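Local coordinates for protein N-alpha-acetyltransferase 35, NatC auxiliary subunit (Saccharomyces cerevisiae, PDB 6YGA) that serves as the auxiliary subunit of the NatC N-terminal acetyltransferase, which acetylates the N-terminal methionine of the L-A virus Gag protein, and supports viral propagation, at residues Lys146-Cys151 with Ser199-Ser203; Phe328-Leu332 with Leu670-Tyr674; Lys543-Ile547 with Ser643-Ile647. All coordinates share one frame; numbering follows the deposited sequence.

Contact 1 of 3, residues Lys146-Cys151 with Ser199-Ser203; sequences KVLGSC and SLTES
S150 and S203 face each other where two antiparallel helices pack closely. The segment axes approach to 8.7 Å and run at 148° to one another. The serines on the facing sides are consistent with this close spacing. The nearest CA atoms, those of V147 and S203, are 4.9 Å apart. The tight part is built on serines. OG of S203 lies 2.8 Å from OG of S150 and 2.9 Å from the backbone O of K146. S150 OG and, more weakly, the backbone O atoms of K146 and S199 compete for its single proton, so the direction of the hydroxyl is not settled. S150 places its own OG between its backbone N and carbonyl carbon (chi1 64°). This turns the hydroxyl back onto its own helix, against O of V147. That carbonyl also accepts the helical bond from N of C151. Beside this pair, OG of S199 packs 3.3 Å from CB of S150. Methyl CD2 of L200 lies 3.2 Å from the backbone O of S150. The buried hydroxyls of S150 and S203 thus find partners within the two segments.

The solvent side is looser and ionic. The K146 chain bends at chi2 and crosses E202 at a slant. Its NZ forms a salt bridge with OE1 of E202 at 2.9 Å, meeting the oxygen on its anti side and 25° out of the carboxylate plane. E202 is exposed. The contact joins helix 142-167 to helix 193-209. Helix 215-231 packs against both: L220 touches V147, L224 touches C151 and S203, and I228 touches L200.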
# COMPACT_ATOMS: atom_id res chain seq x y z
N LYS B 146 0.84 -0.01 -40.41
CA LYS B 146 1.96 -0.91 -40.12
C LYS B 146 2.81 -0.45 -38.95
O LYS B 146 3.05 -1.22 -38.02
CB LYS B 146 2.84 -1.07 -41.37
CG LYS B 146 3.13 -2.51 -41.75
CD LYS B 146 3.88 -3.24 -40.64
CE LYS B 146 3.93 -4.75 -40.86
NZ LYS B 146 4.73 -5.44 -39.80
N VAL B 147 3.29 0.80 -38.97
CA VAL B 147 4.16 1.28 -37.89
C VAL B 147 3.38 1.42 -36.59
O VAL B 147 3.76 0.88 -35.55
CB VAL B 147 4.83 2.60 -38.30
CG1 VAL B 147 5.70 3.12 -37.16
CG2 VAL B 147 5.66 2.40 -39.56
N LEU B 148 2.26 2.15 -36.63
CA LEU B 148 1.48 2.37 -35.41
C LEU B 148 0.83 1.08 -34.94
O LEU B 148 0.71 0.85 -33.73
CB LEU B 148 0.44 3.46 -35.65
CG LEU B 148 -0.36 3.90 -34.42
CD1 LEU B 148 0.56 4.14 -33.23
CD2 LEU B 148 -1.15 5.16 -34.74
N GLY B 149 0.41 0.22 -35.87
CA GLY B 149 -0.17 -1.06 -35.48
C GLY B 149 0.81 -1.92 -34.70
O GLY B 149 0.42 -2.59 -33.74
N SER B 150 2.08 -1.90 -35.09
CA SER B 150 3.09 -2.64 -34.34
C SER B 150 3.29 -2.04 -32.95
O SER B 150 3.49 -2.77 -31.98
CB SER B 150 4.41 -2.66 -35.11
OG SER B 150 4.94 -1.35 -35.26
N CYS B 151 3.25 -0.71 -32.84
CA CYS B 151 3.36 -0.06 -31.54
C CYS B 151 2.25 -0.53 -30.60
O CYS B 151 2.51 -0.95 -29.47
CB CYS B 151 3.31 1.46 -31.69
SG CYS B 151 4.72 2.20 -32.52
N SER B 199 7.21 -7.97 -35.77
CA SER B 199 6.35 -6.88 -36.24
C SER B 199 6.97 -5.52 -35.96
O SER B 199 6.93 -4.62 -36.80
CB SER B 199 4.96 -6.99 -35.60
OG SER B 199 4.18 -5.85 -35.89
N LEU B 200 7.55 -5.36 -34.76
CA LEU B 200 8.19 -4.09 -34.41
C LEU B 200 9.47 -3.88 -35.21
O LEU B 200 9.80 -2.75 -35.58
CB LEU B 200 8.48 -4.06 -32.91
CG LEU B 200 7.26 -4.07 -31.99
CD1 LEU B 200 7.62 -4.61 -30.61
CD2 LEU B 200 6.68 -2.67 -31.88
N THR B 201 10.21 -4.96 -35.49
CA THR B 201 11.40 -4.84 -36.32
C THR B 201 11.05 -4.46 -37.75
O THR B 201 11.72 -3.62 -38.36
CB THR B 201 12.20 -6.15 -36.28
OG1 THR B 201 12.81 -6.30 -34.99
CG2 THR B 201 13.29 -6.16 -37.35
N GLU B 202 9.99 -5.06 -38.30
CA GLU B 202 9.58 -4.73 -39.66
C GLU B 202 9.17 -3.27 -39.78
O GLU B 202 9.48 -2.61 -40.79
CB GLU B 202 8.43 -5.64 -40.10
CG GLU B 202 8.83 -7.09 -40.31
CD GLU B 202 7.65 -7.98 -40.66
OE1 GLU B 202 6.54 -7.44 -40.86
OE2 GLU B 202 7.83 -9.21 -40.74
N SER B 203 8.48 -2.73 -38.77
CA SER B 203 8.17 -1.31 -38.78
C SER B 203 9.43 -0.46 -38.65
O SER B 203 9.49 0.65 -39.18
CB SER B 203 7.19 -0.97 -37.66
OG SER B 203 5.90 -1.50 -37.93

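Contact 2 of 3, residues Phe328-Leu332 with Leu670-Tyr674; sequences FFNKL and LSLEY. With EDO (1,2-ethanediol), chain C.
L332 and F328 bury the largest areas in this contact, with L670 next. It belongs to the helical region assigned to the NAA35-like TPR repeat family. Here the end of helix 319-328 and the loop after it pack on helix 668-701.

L332 wedges its two methyls against the helix. CD1 lies 3.3 Å from the backbone O of L670 and 3.6 Å from CD2 of L670. The same methyl rests against the carboxylate end of E673: CD of E673 is 3.4 Å from L332 CD1. CD2 of L332 goes to the next turn and meets CA and CB of Y674, near the plane of the tyrosine ring at its edge. The other branch of L670, CD1, touches O of F328 and CA of F329, so the leucine fork spans both ends of the loop segment.

F328 has CG anti to its carbonyl carbon (chi1 -75°), which places the ring beside S671 and Y674. CB of S671 sits over one face, 3.9 Å from the ring centroid, in a CH-pi contact. The hydroxyl of S671 is turned to its own helix, bonding to O of Q668. A 1,2-ethanediol, probably from the crystallisation liquor, covers the opposite face of F328 and accepts a bond from K331. W719 packs its ring edge-to-face with Y674 and touches K331 and L332. F328 and Y674 form an offset edge-to-face pair, with planes at 72°. The edge of F328 points toward the face of Y674, and its CE1 comes within 3.7 Å of Y674 CD2.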
# COMPACT_ATOMS: atom_id res chain seq x y z
N PHE B 328 18.21 -4.71 1.75
CA PHE B 328 18.65 -3.43 1.22
C PHE B 328 18.12 -3.08 -0.16
O PHE B 328 18.10 -1.89 -0.50
CB PHE B 328 20.18 -3.36 1.18
CG PHE B 328 20.83 -3.17 2.53
CD1 PHE B 328 20.96 -1.90 3.07
CD2 PHE B 328 21.31 -4.25 3.25
CE1 PHE B 328 21.56 -1.71 4.30
CE2 PHE B 328 21.91 -4.07 4.49
CZ PHE B 328 22.03 -2.79 5.01
N PHE B 329 17.70 -4.06 -0.98
CA PHE B 329 17.37 -3.74 -2.36
C PHE B 329 16.15 -2.84 -2.47
O PHE B 329 16.02 -2.08 -3.43
CB PHE B 329 17.17 -5.02 -3.18
CG PHE B 329 15.73 -5.46 -3.27
CD1 PHE B 329 15.14 -6.14 -2.22
CD2 PHE B 329 14.99 -5.22 -4.42
CE1 PHE B 329 13.82 -6.56 -2.30
CE2 PHE B 329 13.67 -5.64 -4.51
CZ PHE B 329 13.08 -6.31 -3.45
N ASN B 330 15.25 -2.90 -1.48
CA ASN B 330 14.00 -2.17 -1.51
C ASN B 330 13.84 -1.29 -0.27
O ASN B 330 12.72 -0.95 0.12
CB ASN B 330 12.82 -3.15 -1.62
CG ASN B 330 11.53 -2.48 -2.05
OD1 ASN B 330 11.54 -1.51 -2.80
ND2 ASN B 330 10.41 -3.00 -1.56
N LYS B 331 14.96 -0.90 0.35
CA LYS B 331 14.93 -0.28 1.67
C LYS B 331 15.10 1.23 1.63
O LYS B 331 14.43 1.94 2.38
CB LYS B 331 16.04 -0.88 2.55
CG LYS B 331 15.99 -0.45 4.00
CD LYS B 331 14.64 -0.76 4.63
CE LYS B 331 14.28 -2.24 4.59
NZ LYS B 331 15.23 -3.10 5.35
N LEU B 332 15.99 1.74 0.78
CA LEU B 332 16.25 3.18 0.76
C LEU B 332 15.11 3.94 0.10
O LEU B 332 14.73 5.02 0.56
CB LEU B 332 17.58 3.44 0.06
CG LEU B 332 18.76 2.84 0.81
CD1 LEU B 332 20.03 3.02 0.02
CD2 LEU B 332 18.89 3.49 2.18
N LEU B 670 24.20 0.36 -1.88
CA LEU B 670 23.00 0.68 -1.12
C LEU B 670 23.25 0.59 0.38
O LEU B 670 22.71 1.39 1.15
CB LEU B 670 21.85 -0.25 -1.53
CG LEU B 670 21.29 -0.07 -2.95
CD1 LEU B 670 20.49 -1.28 -3.40
CD2 LEU B 670 20.45 1.19 -3.05
N SER B 671 24.05 -0.38 0.82
CA SER B 671 24.33 -0.49 2.25
C SER B 671 25.20 0.66 2.73
O SER B 671 25.01 1.16 3.84
CB SER B 671 24.98 -1.84 2.57
OG SER B 671 26.24 -1.97 1.93
N LEU B 672 26.15 1.10 1.90
CA LEU B 672 26.93 2.29 2.24
C LEU B 672 26.03 3.52 2.32
O LEU B 672 26.14 4.32 3.25
CB LEU B 672 28.03 2.51 1.21
CG LEU B 672 29.20 1.52 1.26
CD1 LEU B 672 30.16 1.77 0.10
CD2 LEU B 672 29.93 1.62 2.59
N GLU B 673 25.12 3.67 1.35
CA GLU B 673 24.20 4.80 1.36
C GLU B 673 23.33 4.79 2.60
O GLU B 673 23.03 5.84 3.17
CB GLU B 673 23.35 4.77 0.08
CG GLU B 673 22.32 5.88 -0.02
CD GLU B 673 21.49 5.78 -1.30
OE1 GLU B 673 21.90 5.04 -2.22
OE2 GLU B 673 20.43 6.43 -1.37
N TYR B 674 22.92 3.60 3.04
CA TYR B 674 22.12 3.49 4.26
C TYR B 674 22.89 3.98 5.48
O TYR B 674 22.41 4.83 6.24
CB TYR B 674 21.67 2.04 4.46
CG TYR B 674 21.17 1.75 5.85
CD1 TYR B 674 19.92 2.20 6.26
CD2 TYR B 674 21.93 1.02 6.75
CE1 TYR B 674 19.45 1.93 7.53
CE2 TYR B 674 21.47 0.75 8.03
CZ TYR B 674 20.22 1.21 8.41
OH TYR B 674 19.75 0.95 9.67
C1 EDO C . 18.96 -2.87 6.98
O1 EDO C . 17.62 -2.39 7.09
C2 EDO C . 19.57 -3.01 8.37
O2 EDO C . 20.87 -3.58 8.28

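Contact 3 of 3, residues Lys543-Ile547 with Ser643-Ile647; sequences KEINI and SIDEI. With EDO (1,2-ethanediol), chain Y; EDO (1,2-ethanediol), chain D; EDO (1,2-ethanediol), chain C; EDO (1,2-ethanediol), chain E.
I547 and I647 supply the apolar part, meeting end to end with their CD1 methyls 3.7 Å apart. CD1 of I547 also touches CG1 of I644, which crosses it at about a right angle. In I547, CG1 lies anti to the carbonyl carbon (chi1 -70°) and the chain continues extended at chi2 (172°); together these aim CD1 at the other helix. Its CG1 packs on CB of S643. K543 and I647 run alongside one another in opposite senses, and CD1 of I647 touches CB of K543.

The polar part is weaker. K543 bends at chi4 to bring NZ 3.4 Å from OG of S643, a weak hydrogen bond. NZ of K543 and OE2 of E646 make a long salt bridge at 3.6 Å. E646 is exposed, so solvent probably softens this attraction. OG of S643 also hydrogen-bonds a 1,2-ethanediol, probably from the crystallisation liquor; either hydroxyl could be the donor.

The two segments run antiparallel at 151°, with axes 10.2 Å apart. They join helix 511-564 to helix 619-653. Helix 668-701 closes the isoleucine cluster through Y675 and L678, while helix 465-506 packs against I545.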
# COMPACT_ATOMS: atom_id res chain seq x y z
N LYS B 543 27.79 -5.31 16.35
CA LYS B 543 28.04 -3.89 16.10
C LYS B 543 26.78 -3.19 15.61
O LYS B 543 26.51 -2.04 16.00
CB LYS B 543 29.17 -3.72 15.09
CG LYS B 543 30.51 -3.42 15.72
CD LYS B 543 31.40 -2.62 14.78
CE LYS B 543 32.61 -2.08 15.52
NZ LYS B 543 32.21 -1.21 16.67
N GLU B 544 25.98 -3.85 14.77
CA GLU B 544 24.77 -3.22 14.27
C GLU B 544 23.73 -3.07 15.38
O GLU B 544 23.08 -2.03 15.49
CB GLU B 544 24.19 -4.00 13.10
CG GLU B 544 22.89 -3.41 12.59
CD GLU B 544 22.46 -3.97 11.25
OE1 GLU B 544 22.27 -5.20 11.15
OE2 GLU B 544 22.32 -3.17 10.30
N ILE B 545 23.56 -4.11 16.20
CA ILE B 545 22.54 -4.04 17.25
C ILE B 545 22.94 -3.05 18.33
O ILE B 545 22.08 -2.42 18.95
CB ILE B 545 22.25 -5.44 17.82
CG1 ILE B 545 20.98 -5.41 18.67
CG2 ILE B 545 23.42 -5.94 18.66
CD1 ILE B 545 19.76 -4.90 17.92
N ASN B 546 24.24 -2.88 18.57
CA ASN B 546 24.68 -1.88 19.53
C ASN B 546 24.45 -0.46 19.01
O ASN B 546 24.20 0.46 19.79
CB ASN B 546 26.15 -2.09 19.89
CG ASN B 546 26.33 -3.05 21.05
OD1 ASN B 546 26.01 -2.73 22.19
ND2 ASN B 546 26.86 -4.23 20.76
N ILE B 547 24.52 -0.28 17.69
CA ILE B 547 24.16 1.01 17.11
C ILE B 547 22.68 1.29 17.31
O ILE B 547 22.28 2.38 17.73
CB ILE B 547 24.55 1.06 15.62
CG1 ILE B 547 26.07 1.10 15.48
CG2 ILE B 547 23.93 2.27 14.94
CD1 ILE B 547 26.54 0.96 14.05
N SER B 643 31.28 3.58 15.22
CA SER B 643 30.84 2.23 14.88
C SER B 643 30.33 2.15 13.45
O SER B 643 30.64 1.19 12.73
CB SER B 643 29.75 1.77 15.85
OG SER B 643 30.28 1.56 17.15
N ILE B 644 29.54 3.14 13.02
CA ILE B 644 29.08 3.17 11.63
C ILE B 644 30.27 3.21 10.68
O ILE B 644 30.29 2.51 9.66
CB ILE B 644 28.14 4.36 11.40
CG1 ILE B 644 26.85 4.19 12.21
CG2 ILE B 644 27.81 4.52 9.92
CD1 ILE B 644 25.86 5.33 12.03
N ASP B 645 31.28 4.01 11.01
CA ASP B 645 32.46 4.11 10.16
C ASP B 645 33.16 2.77 10.02
O ASP B 645 33.55 2.37 8.92
CB ASP B 645 33.42 5.17 10.70
CG ASP B 645 32.99 6.58 10.35
OD1 ASP B 645 32.00 6.72 9.62
OD2 ASP B 645 33.64 7.54 10.81
N GLU B 646 33.33 2.05 11.14
CA GLU B 646 33.97 0.74 11.10
C GLU B 646 33.18 -0.22 10.22
O GLU B 646 33.77 -1.00 9.45
CB GLU B 646 34.10 0.17 12.52
CG GLU B 646 35.02 0.95 13.44
CD GLU B 646 35.17 0.30 14.81
OE1 GLU B 646 35.51 -0.90 14.87
OE2 GLU B 646 34.94 0.99 15.82
N ILE B 647 31.85 -0.19 10.31
CA ILE B 647 31.03 -1.05 9.46
C ILE B 647 31.20 -0.66 8.00
O ILE B 647 31.29 -1.53 7.12
CB ILE B 647 29.56 -0.98 9.90
CG1 ILE B 647 29.40 -1.56 11.31
CG2 ILE B 647 28.66 -1.72 8.91
CD1 ILE B 647 27.96 -1.65 11.79
C1 EDO Y . 27.89 1.06 19.70
O1 EDO Y . 27.64 0.50 18.40
C2 EDO Y . 27.85 2.58 19.63
O2 EDO Y . 28.31 3.11 20.88
C1 EDO D . 21.45 0.23 13.16
O1 EDO D . 20.04 0.44 13.32
C2 EDO D . 21.77 -0.21 11.74
O2 EDO D . 20.84 -1.21 11.31
C1 EDO C . 18.96 -2.87 6.98
O1 EDO C . 17.62 -2.39 7.09
C2 EDO C . 19.57 -3.01 8.37
O2 EDO C . 20.87 -3.58 8.28
C1 EDO E . 32.59 11.15 10.37
O1 EDO E . 32.90 9.93 9.69
C2 EDO E . 32.81 12.33 9.43
O2 EDO E . 31.89 12.27 8.34

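In the fold
From the N terminus, contact 1 comes first. It closes a loop of 47 residues and joins helices 142-167 and 193-209 before contact 2 opens. Contact 2 then spans 337 residues, bringing the loop after helix 319-328 to helix 668-701. Contact 3 is nested inside that span and pairs helix 511-564 with helix 619-653. Contacts 2 and 3 are neighbours, with centres about 16 Å apart; helices 619-653 and 668-701 follow each other in the chain, and one 1,2-ethanediol touches both contacts. Contact 1 is remote, its centre about 56 Å from that of contact 3, on the opposite side of the chain's centre.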